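Local coordinates for uncharacterized metalloprotein (Deinococcus radiodurans, PDB 3GG7), which probably acts as a metal-dependent hydrolase of the TatD family, likely cleaving ester bonds, although its substrate is not established, at residues Leu200-Gly204 with Gln205-Pro209; Phe6-Leu10 with Asp11-Asp15; Ser130-Leu133 with Asn134-Ala138; Phe103-Phe106 with Gln107-Arg111. One frame throughout, in Å; residues are numbered along the deposited sequence.

Contact 1. Residues Leu200-Gly204 with Gln205-Pro209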
loop_
_atom_site.group_PDB
_atom_site.type_symbol
_atom_site.label_atom_id
_atom_site.label_comp_id
_atom_site.label_asym_id
_atom_site.label_seq_id
_atom_site.Cartn_x
_atom_site.Cartn_y
_atom_site.Cartn_z
ATOM N N LEU A 200 2.414 7.789 9.184
ATOM C CA LEU A 200 3.743 7.569 9.709
ATOM C C LEU A 200 4.324 8.903 10.140
ATOM O O LEU A 200 4.322 9.872 9.383
ATOM C CB LEU A 200 4.665 6.939 8.656
ATOM C CG LEU A 200 6.133 6.914 9.148
ATOM C CD1 LEU A 200 6.306 5.844 10.227
ATOM C CD2 LEU A 200 7.142 6.745 8.035
ATOM N N GLU A 201 4.813 8.948 11.368
ATOM C CA GLU A 201 5.581 10.090 11.826
ATOM C C GLU A 201 7.062 9.760 11.870
ATOM O O GLU A 201 7.458 8.683 12.304
ATOM C CB GLU A 201 5.080 10.550 13.184
ATOM C CG GLU A 201 3.750 11.219 13.075
ATOM C CD GLU A 201 3.206 11.651 14.404
ATOM O OE1 GLU A 201 3.930 11.556 15.423
ATOM O OE2 GLU A 201 2.047 12.086 14.421
ATOM N N LEU A 202 7.877 10.690 11.381
ATOM C CA LEU A 202 9.325 10.632 11.527
ATOM C C LEU A 202 9.719 11.815 12.388
ATOM O O LEU A 202 9.348 12.957 12.097
ATOM C CB LEU A 202 10.009 10.746 10.167
ATOM C CG LEU A 202 9.711 9.621 9.193
ATOM C CD1 LEU A 202 10.175 9.997 7.786
ATOM C CD2 LEU A 202 10.358 8.334 9.689
ATOM N N ASP A 203 10.433 11.534 13.470
ATOM C CA ASP A 203 10.848 12.569 14.414
ATOM C C ASP A 203 9.690 13.482 14.856
ATOM O O ASP A 203 9.846 14.700 14.958
ATOM C CB ASP A 203 12.029 13.363 13.810
ATOM C CG ASP A 203 13.196 12.453 13.406
ATOM O OD1 ASP A 203 13.719 11.714 14.271
ATOM O OD2 ASP A 203 13.595 12.454 12.221
ATOM N N GLY A 204 8.531 12.876 15.115
ATOM C CA GLY A 204 7.349 13.576 15.634
ATOM C C GLY A 204 6.571 14.405 14.631
ATOM O O GLY A 204 5.689 15.174 15.001
ATOM N N GLN A 205 6.899 14.267 13.350
ATOM C CA GLN A 205 6.272 15.065 12.303
ATOM C C GLN A 205 5.769 14.128 11.221
ATOM O O GLN A 205 6.403 13.132 10.954
ATOM C CB GLN A 205 7.291 16.038 11.707
ATOM C CG GLN A 205 7.843 17.027 12.742
ATOM C CD GLN A 205 6.817 18.030 13.202
ATOM O OE1 GLN A 205 5.931 18.421 12.454
ATOM N NE2 GLN A 205 6.967 18.494 14.439
ATOM N N ALA A 206 4.644 14.455 10.602
ATOM C CA ALA A 206 4.077 13.596 9.553
ATOM C C ALA A 206 5.070 13.426 8.402
ATOM O O ALA A 206 5.669 14.411 7.943
ATOM C CB ALA A 206 2.793 14.184 9.044
ATOM N N ALA A 207 5.259 12.195 7.957
ATOM C CA ALA A 207 6.073 11.907 6.777
ATOM C C ALA A 207 5.509 12.514 5.503
ATOM O O ALA A 207 4.276 12.627 5.342
ATOM C CB ALA A 207 6.223 10.425 6.587
ATOM N N LEU A 208 6.428 12.948 4.642
ATOM C CA LEU A 208 6.132 13.375 3.272
ATOM C C LEU A 208 6.686 12.352 2.304
ATOM O O LEU A 208 7.616 11.605 2.640
ATOM C CB LEU A 208 6.770 14.743 2.992
ATOM C CG LEU A 208 6.120 15.886 3.752
ATOM C CD1 LEU A 208 7.109 17.061 3.750
ATOM C CD2 LEU A 208 4.766 16.235 3.106
ATOM N N PRO A 209 6.142 12.294 1.073
ATOM C CA PRO A 209 6.578 11.260 0.123
ATOM C C PRO A 209 8.081 11.204 -0.123
ATOM O O PRO A 209 8.647 10.110 -0.288
ATOM C CB PRO A 209 5.809 11.601 -1.157
ATOM C CG PRO A 209 4.600 12.308 -0.678
ATOM C CD PRO A 209 5.002 13.067 0.562
#
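L202 and Q205 pair as antiparallel hydrogen-bonded partners across a type I' turn, with D203 and G204 at its corner in backbone conformations of positive phi. The result is a tight beta hairpin of two very short strands, 201-202 and 205-206, joined by a two-residue loop. L202 N donates to Q205 O at 2.9 Å, and Q205 N returns a bond to L202 O at 3.0 Å. One step further from the turn, A207 N reaches L200 O at 2.9 Å. Among the side chains, the methyl of A207 meets two leucines, both coming from the same side: CD2 of L200 comes within 4.1 Å of A207 CB, and CD1 of L202 within 4.2 Å of the same atom. L200 is placed for this with its CG anti to the backbone N (chi1 171°). The side chains of L200 and L202 touch P171, packing the hairpin against helix 171-174, and L200 lies close to the metal ligand D196. On the exposed turn, Q205 bends at chi2 (-69°) and folds back over the G204 peptide, its CG 3.5 Å from G204 C.

Contact 2. Residues Phe6-Leu10 with Asp11-Asp15. With MN (manganese (II) ion), chain B.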
loop_
_atom_site.group_PDB
_atom_site.type_symbol
_atom_site.label_atom_id
_atom_site.label_comp_id
_atom_site.label_asym_id
_atom_site.label_seq_id
_atom_site.Cartn_x
_atom_site.Cartn_y
_atom_site.Cartn_z
ATOM N N PHE A 6 5.122 4.009 -2.819
ATOM C CA PHE A 6 4.030 3.209 -3.324
ATOM C C PHE A 6 2.913 2.963 -2.303
ATOM O O PHE A 6 2.159 2.013 -2.442
ATOM C CB PHE A 6 4.543 1.892 -3.928
ATOM C CG PHE A 6 3.840 1.508 -5.192
ATOM C CD1 PHE A 6 4.068 2.246 -6.339
ATOM C CD2 PHE A 6 2.910 0.482 -5.241
ATOM C CE1 PHE A 6 3.422 1.926 -7.503
ATOM C CE2 PHE A 6 2.253 0.180 -6.426
ATOM C CZ PHE A 6 2.533 0.877 -7.544
ATOM N N HIS A 7 2.743 3.865 -1.350
ATOM C CA HIS A 7 1.573 3.887 -0.491
ATOM C C HIS A 7 1.619 5.150 0.337
ATOM O O HIS A 7 2.341 5.219 1.341
ATOM C CB HIS A 7 1.547 2.660 0.418
ATOM C CG HIS A 7 0.381 2.609 1.353
ATOM N ND1 HIS A 7 -0.675 1.751 1.168
ATOM C CD2 HIS A 7 0.093 3.322 2.481
ATOM C CE1 HIS A 7 -1.555 1.923 2.141
ATOM N NE2 HIS A 7 -1.106 2.850 2.960
ATOM N N VAL A 8 0.829 6.144 -0.071
ATOM C CA VAL A 8 0.760 7.412 0.629
ATOM C C VAL A 8 -0.635 8.034 0.519
ATOM O O VAL A 8 -1.299 7.904 -0.504
ATOM C CB VAL A 8 1.879 8.359 0.163
ATOM C CG1 VAL A 8 1.766 8.698 -1.361
ATOM C CG2 VAL A 8 1.923 9.634 0.995
ATOM N N HIS A 9 -1.074 8.681 1.597
ATOM C CA HIS A 9 -2.396 9.282 1.662
ATOM C C HIS A 9 -2.306 10.751 1.312
ATOM O O HIS A 9 -2.397 11.608 2.200
ATOM C CB HIS A 9 -3.016 9.077 3.044
ATOM C CG HIS A 9 -3.154 7.634 3.426
ATOM N ND1 HIS A 9 -4.343 6.947 3.308
ATOM C CD2 HIS A 9 -2.261 6.752 3.932
ATOM C CE1 HIS A 9 -4.170 5.699 3.704
ATOM N NE2 HIS A 9 -2.921 5.555 4.106
ATOM N N LEU A 10 -2.141 11.058 0.030
ATOM C CA LEU A 10 -2.081 12.477 -0.380
ATOM C C LEU A 10 -3.294 13.249 0.090
ATOM O O LEU A 10 -3.161 14.414 0.484
ATOM C CB LEU A 10 -1.993 12.634 -1.889
ATOM C CG LEU A 10 -0.813 12.065 -2.602
ATOM C CD1 LEU A 10 -0.958 12.519 -4.061
ATOM C CD2 LEU A 10 0.505 12.577 -2.005
ATOM N N ASP A 11 -4.455 12.599 0.126
ATOM C CA ASP A 11 -5.714 13.282 0.426
ATOM C C ASP A 11 -5.917 13.561 1.928
ATOM O O ASP A 11 -6.929 14.157 2.316
ATOM C CB ASP A 11 -6.912 12.563 -0.228
ATOM C CG ASP A 11 -7.174 11.185 0.343
ATOM O OD1 ASP A 11 -6.553 10.804 1.371
ATOM O OD2 ASP A 11 -8.025 10.478 -0.281
ATOM N N LEU A 12 -4.967 13.161 2.769
ATOM C CA LEU A 12 -5.069 13.375 4.201
ATOM C C LEU A 12 -4.118 14.470 4.695
ATOM O O LEU A 12 -4.097 14.748 5.894
ATOM C CB LEU A 12 -4.824 12.071 4.957
ATOM C CG LEU A 12 -5.844 10.954 4.731
ATOM C CD1 LEU A 12 -5.528 9.721 5.594
ATOM C CD2 LEU A 12 -7.292 11.450 4.981
ATOM N N TYR A 13 -3.357 15.078 3.786
ATOM C CA TYR A 13 -2.499 16.226 4.136
ATOM C C TYR A 13 -3.347 17.492 4.240
ATOM O O TYR A 13 -4.389 17.603 3.607
ATOM C CB TYR A 13 -1.398 16.420 3.105
ATOM C CG TYR A 13 -0.311 15.394 3.170
ATOM C CD1 TYR A 13 0.732 15.506 4.080
ATOM C CD2 TYR A 13 -0.335 14.286 2.343
ATOM C CE1 TYR A 13 1.743 14.552 4.150
ATOM C CE2 TYR A 13 0.682 13.319 2.401
ATOM C CZ TYR A 13 1.721 13.453 3.281
ATOM O OH TYR A 13 2.675 12.435 3.289
ATOM N N PRO A 14 -2.880 18.482 5.025
ATOM C CA PRO A 14 -3.643 19.728 5.020
ATOM C C PRO A 14 -3.778 20.428 3.660
ATOM O O PRO A 14 -4.836 21.020 3.388
ATOM C CB PRO A 14 -2.868 20.609 6.000
ATOM C CG PRO A 14 -2.274 19.670 6.954
ATOM C CD PRO A 14 -1.948 18.399 6.170
ATOM N N ASP A 15 -2.763 20.302 2.795
ATOM C CA ASP A 15 -2.776 20.880 1.452
ATOM C C ASP A 15 -2.362 19.793 0.445
ATOM O O ASP A 15 -1.202 19.749 0.036
ATOM C CB ASP A 15 -1.805 22.077 1.403
ATOM C CG ASP A 15 -1.876 22.866 0.113
ATOM O OD1 ASP A 15 -2.386 22.381 -0.919
ATOM O OD2 ASP A 15 -1.342 24.001 0.105
HETATM MN MN MN B . -2.002 3.747 4.650
HETATM O O HOH W 1 -6.320 8.202 1.875
HETATM O O HOH W 2 -1.759 2.932 6.501
#
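H9 and L12 both set CG beside the backbone N and opposite the carbonyl carbon (chi1 -59° and -64°), which lays the two side chains alongside each other, pointing the same way, with L12 CD1 3.6 Å from H9 CB. A short 3-10 turn joins them: L12 N donates to H9 O at 3.1 Å, followed by a weak bond from Y13 N to L10 O. Y13 swings back along the turn. CD2 of its ring lies 3.4 Å from H9 O, and its OH lies 3.7 Å from CG2 of V8, whose side chain meets the tyrosine at about a right angle. That hydroxyl is hydrogen-bonded to A207 O, and a phenylalanine here would probably leave this carbonyl without its mate and unfasten the turn from the segment around A207. A water lying in the plane of the H9 ring at its edge accepts a hydrogen bond from H9 ND1 at 2.7 Å and donates to D11 OD1; D11 is itself steadied through OD2 by T43. Thus D11 is linked by the water to the far side of a metal ligand. H9 NE2 and H7 NE2 each bind manganese at 2.1 Å, joined there by E86, D196 and a water. This is the His-X-His metal motif at the end of the first barrel strand, a hallmark of TatD-type metallo-dependent hydrolases.

Contact 3. Residues Ser130-Leu133 with Asn134-Ala138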
loop_
_atom_site.group_PDB
_atom_site.type_symbol
_atom_site.label_atom_id
_atom_site.label_comp_id
_atom_site.label_asym_id
_atom_site.label_seq_id
_atom_site.Cartn_x
_atom_site.Cartn_y
_atom_site.Cartn_z
ATOM N N SER A 130 -2.357 -13.446 9.254
ATOM C CA SER A 130 -2.829 -14.771 8.869
ATOM C C SER A 130 -4.211 -14.736 8.221
ATOM O O SER A 130 -4.474 -15.468 7.270
ATOM C CB SER A 130 -2.826 -15.703 10.087
ATOM O OG SER A 130 -1.497 -16.121 10.371
ATOM N N GLU A 131 -5.082 -13.841 8.706
ATOM C CA GLU A 131 -6.432 -13.746 8.163
ATOM C C GLU A 131 -6.407 -13.115 6.777
ATOM O O GLU A 131 -7.116 -13.544 5.886
ATOM C CB GLU A 131 -7.359 -12.959 9.095
ATOM C CG GLU A 131 -7.650 -13.650 10.455
ATOM C CD GLU A 131 -6.449 -13.764 11.377
ATOM O OE1 GLU A 131 -5.679 -12.783 11.524
ATOM O OE2 GLU A 131 -6.273 -14.867 11.986
ATOM N N VAL A 132 -5.564 -12.107 6.600
ATOM C CA VAL A 132 -5.385 -11.516 5.261
ATOM C C VAL A 132 -4.889 -12.578 4.266
ATOM O O VAL A 132 -5.413 -12.703 3.164
ATOM C CB VAL A 132 -4.473 -10.271 5.288
ATOM C CG1 VAL A 132 -4.011 -9.896 3.865
ATOM C CG2 VAL A 132 -5.229 -9.097 5.951
ATOM N N LEU A 133 -3.905 -13.367 4.697
ATOM C CA LEU A 133 -3.375 -14.407 3.824
ATOM C C LEU A 133 -4.415 -15.475 3.503
ATOM O O LEU A 133 -4.474 -15.953 2.372
ATOM C CB LEU A 133 -2.117 -15.024 4.422
ATOM C CG LEU A 133 -0.916 -14.080 4.548
ATOM C CD1 LEU A 133 0.285 -14.775 5.123
ATOM C CD2 LEU A 133 -0.577 -13.481 3.207
ATOM N N ASN A 134 -5.256 -15.836 4.465
ATOM C CA ASN A 134 -6.353 -16.789 4.197
ATOM C C ASN A 134 -7.272 -16.228 3.113
ATOM O O ASN A 134 -7.675 -16.927 2.167
ATOM C CB ASN A 134 -7.142 -17.117 5.476
ATOM C CG ASN A 134 -6.335 -17.956 6.458
ATOM O OD1 ASN A 134 -5.367 -18.584 6.074
ATOM N ND2 ASN A 134 -6.712 -17.925 7.728
ATOM N N CYS A 135 -7.559 -14.927 3.203
ATOM C CA CYS A 135 -8.437 -14.283 2.207
ATOM C C CYS A 135 -7.799 -14.273 0.833
ATOM O O CYS A 135 -8.475 -14.485 -0.145
ATOM C CB CYS A 135 -8.800 -12.834 2.612
ATOM S SG CYS A 135 -9.857 -12.682 4.055
ATOM N N LEU A 136 -6.509 -13.977 0.766
ATOM C CA LEU A 136 -5.809 -13.917 -0.511
ATOM C C LEU A 136 -5.713 -15.319 -1.111
ATOM O O LEU A 136 -5.863 -15.483 -2.319
ATOM C CB LEU A 136 -4.416 -13.336 -0.351
ATOM C CG LEU A 136 -4.392 -11.843 -0.015
ATOM C CD1 LEU A 136 -2.973 -11.387 0.277
ATOM C CD2 LEU A 136 -5.014 -11.023 -1.140
ATOM N N GLU A 137 -5.447 -16.303 -0.262
ATOM C CA GLU A 137 -5.364 -17.696 -0.746
ATOM C C GLU A 137 -6.704 -18.149 -1.326
ATOM O O GLU A 137 -6.740 -18.905 -2.305
ATOM C CB GLU A 137 -4.932 -18.643 0.358
ATOM C CG GLU A 137 -4.656 -20.027 -0.188
ATOM C CD GLU A 137 -3.852 -20.890 0.740
ATOM O OE1 GLU A 137 -3.318 -21.908 0.247
ATOM O OE2 GLU A 137 -3.754 -20.568 1.939
ATOM N N ALA A 138 -7.798 -17.680 -0.736
ATOM C CA ALA A 138 -9.147 -18.027 -1.171
ATOM C C ALA A 138 -9.585 -17.275 -2.430
ATOM O O ALA A 138 -10.558 -17.657 -3.089
ATOM C CB ALA A 138 -10.133 -17.769 -0.043
#
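V132 and L136, one helical turn apart in helix 129-138, carry the apolar part of this contact. They lie side by side and point the same way, V132 CG1 4.0 Å from L136 CD1. V132 turns CG1 toward its partner by setting it anti to the backbone N (chi1 165°). CD1 of L136 also comes within 4.3 Å of L133 CD2, and both V132 and L136 press on I123 of strand 119-124. The backbone bonds are those of a regular alpha helix: N134 N to S130 O, C135 N to E131 O, L136 N to V132 O and E137 N to L133 O, the last at 2.8 Å. Polar side chains occupy another flank. The amide of N134 folds back over its own turn, its CG 3.2 Å from S130 O, while OD1 accepts a hydrogen bond from R159. E137 forms a salt bridge with that same arginine, and S130 OG is hydrogen-bonded to E156, both on helix 154-162. The helix is therefore amphipathic within the barrel's beta-alpha-beta unit: V132 and L136 face strand 119-124, while L133 turns to helix 154-162, where E137 probably balances the charge of R159 and N134 OD1 adds a neutral hydrogen-bond acceptor for its guanidinium group.

Contact 4. Residues Phe103-Phe106 with Gln107-Arg111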
loop_
_atom_site.group_PDB
_atom_site.type_symbol
_atom_site.label_atom_id
_atom_site.label_comp_id
_atom_site.label_asym_id
_atom_site.label_seq_id
_atom_site.Cartn_x
_atom_site.Cartn_y
_atom_site.Cartn_z
ATOM N N PHE A 103 -14.328 -8.076 7.467
ATOM C CA PHE A 103 -14.169 -9.278 6.654
ATOM C C PHE A 103 -15.112 -9.245 5.442
ATOM O O PHE A 103 -14.715 -9.500 4.316
ATOM C CB PHE A 103 -14.406 -10.507 7.543
ATOM C CG PHE A 103 -14.299 -11.815 6.826
ATOM C CD1 PHE A 103 -13.151 -12.585 6.931
ATOM C CD2 PHE A 103 -15.367 -12.302 6.089
ATOM C CE1 PHE A 103 -13.058 -13.814 6.287
ATOM C CE2 PHE A 103 -15.283 -13.533 5.427
ATOM C CZ PHE A 103 -14.129 -14.282 5.529
ATOM N N ALA A 104 -16.373 -8.885 5.679
ATOM C CA ALA A 104 -17.347 -8.771 4.621
ATOM C C ALA A 104 -16.898 -7.822 3.514
ATOM O O ALA A 104 -16.978 -8.154 2.326
ATOM C CB ALA A 104 -18.681 -8.325 5.183
ATOM N N VAL A 105 -16.433 -6.635 3.911
ATOM C CA VAL A 105 -15.989 -5.656 2.941
ATOM C C VAL A 105 -14.762 -6.129 2.153
ATOM O O VAL A 105 -14.693 -5.983 0.931
ATOM C CB VAL A 105 -15.688 -4.285 3.627
ATOM C CG1 VAL A 105 -14.920 -3.358 2.709
ATOM C CG2 VAL A 105 -16.988 -3.628 4.063
ATOM N N PHE A 106 -13.756 -6.644 2.852
ATOM C CA PHE A 106 -12.552 -7.089 2.172
ATOM C C PHE A 106 -12.845 -8.244 1.204
ATOM O O PHE A 106 -12.340 -8.288 0.080
ATOM C CB PHE A 106 -11.487 -7.508 3.207
ATOM C CG PHE A 106 -10.135 -7.777 2.629
ATOM C CD1 PHE A 106 -9.568 -6.975 1.647
ATOM C CD2 PHE A 106 -9.396 -8.850 3.104
ATOM C CE1 PHE A 106 -8.286 -7.258 1.158
ATOM C CE2 PHE A 106 -8.143 -9.149 2.612
ATOM C CZ PHE A 106 -7.575 -8.373 1.656
ATOM N N GLN A 107 -13.683 -9.176 1.638
ATOM C CA GLN A 107 -14.046 -10.298 0.756
ATOM C C GLN A 107 -14.777 -9.778 -0.475
ATOM O O GLN A 107 -14.500 -10.205 -1.612
ATOM C CB GLN A 107 -14.924 -11.281 1.505
ATOM C CG GLN A 107 -15.566 -12.326 0.631
ATOM C CD GLN A 107 -16.337 -13.317 1.460
ATOM O OE1 GLN A 107 -17.480 -13.060 1.852
ATOM N NE2 GLN A 107 -15.711 -14.449 1.747
ATOM N N HIS A 108 -15.692 -8.825 -0.269
ATOM C CA HIS A 108 -16.420 -8.170 -1.375
ATOM C C HIS A 108 -15.426 -7.534 -2.353
ATOM O O HIS A 108 -15.533 -7.697 -3.573
ATOM C CB HIS A 108 -17.405 -7.116 -0.840
ATOM C CG HIS A 108 -18.025 -6.250 -1.895
ATOM N ND1 HIS A 108 -19.251 -6.530 -2.477
ATOM C CD2 HIS A 108 -17.611 -5.084 -2.439
ATOM C CE1 HIS A 108 -19.552 -5.578 -3.342
ATOM N NE2 HIS A 108 -18.570 -4.692 -3.343
ATOM N N ILE A 109 -14.448 -6.815 -1.796
ATOM C CA ILE A 109 -13.477 -6.110 -2.599
ATOM C C ILE A 109 -12.676 -7.100 -3.442
ATOM O O ILE A 109 -12.508 -6.887 -4.628
ATOM C CB ILE A 109 -12.586 -5.208 -1.733
ATOM C CG1 ILE A 109 -13.382 -3.923 -1.396
ATOM C CG2 ILE A 109 -11.296 -4.877 -2.454
ATOM C CD1 ILE A 109 -12.734 -2.977 -0.412
ATOM N N LEU A 110 -12.207 -8.181 -2.835
ATOM C CA LEU A 110 -11.414 -9.165 -3.565
ATOM C C LEU A 110 -12.231 -9.810 -4.676
ATOM O O LEU A 110 -11.742 -9.953 -5.789
ATOM C CB LEU A 110 -10.856 -10.216 -2.614
ATOM C CG LEU A 110 -9.856 -9.716 -1.580
ATOM C CD1 LEU A 110 -9.389 -10.856 -0.704
ATOM C CD2 LEU A 110 -8.631 -9.049 -2.239
ATOM N N ARG A 111 -13.484 -10.117 -4.392
ATOM C CA ARG A 111 -14.351 -10.702 -5.405
ATOM C C ARG A 111 -14.605 -9.746 -6.582
ATOM O O ARG A 111 -14.533 -10.164 -7.743
ATOM C CB ARG A 111 -15.650 -11.185 -4.772
ATOM C CG ARG A 111 -15.455 -12.375 -3.840
ATOM C CD ARG A 111 -16.732 -13.184 -3.717
ATOM N NE ARG A 111 -16.813 -13.966 -2.482
ATOM C CZ ARG A 111 -16.053 -15.021 -2.174
ATOM N NH1 ARG A 111 -15.087 -15.457 -2.990
ATOM N NH2 ARG A 111 -16.254 -15.651 -1.017
HETATM O O HOH W 3 -18.527 -10.178 1.489
#
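F106 takes the methyl of L110 over one face: CD1 stands 4.0 Å from the ring centroid and 17° off the ring normal, a CH-pi contact offset toward the rim. The second leucine methyl, CD2, reaches F106 CE1 at 3.9 Å. Beside this pair V105 and I109 lie alongside each other, pointing the same way, with CG1 of the valine 3.8 Å from CD1 of the isoleucine. On a third flank the amide of Q107 meets the ring of F103, NE2 lying 3.8 Å from CE2 and the two planes 69° apart. These four-residue spacings are those of helix 99-115, which crosses from strand 83-88 to strand 119-124 of the TIM-type barrel, and its backbone supplies the usual i to i+4 bonds, such as L110 N to F106 O at 2.9 Å. F106 also touches V87 of strand 83-88; an alanine here would probably leave L110 CD1 without its ring and open a gap toward V87. Q107 extends from a CG anti to the backbone N (chi1 169°), and its OE1 accepts from a water that also donates to A104 O at 2.7 Å. Farther out, I109 rests on V84 and V87, while V105 and I109 share F59 of a nearby loop.

From the N terminus the chain passes contact 2, contact 4, contact 3 and contact 1 in series; none nests in or crosses another, and each is local to one continuous stretch. Contact 2 turns the chain from strand 4-8 toward helix 16-25. Contacts 4 and 3 each lie within one helix of successive beta-alpha-beta units, and those helices pack together, C135 CB 3.7 Å from F106 CE2. Contact 1 closes the small hairpin after strand 191-193. Its tail returns to contact 2, where P209 CG lies 4.1 Å from V8 CG2, so late and early parts of the barrel meet beside strand 4-8, while contact 3 lies across the chain's centre, about 30 Å from contact 1 between centres.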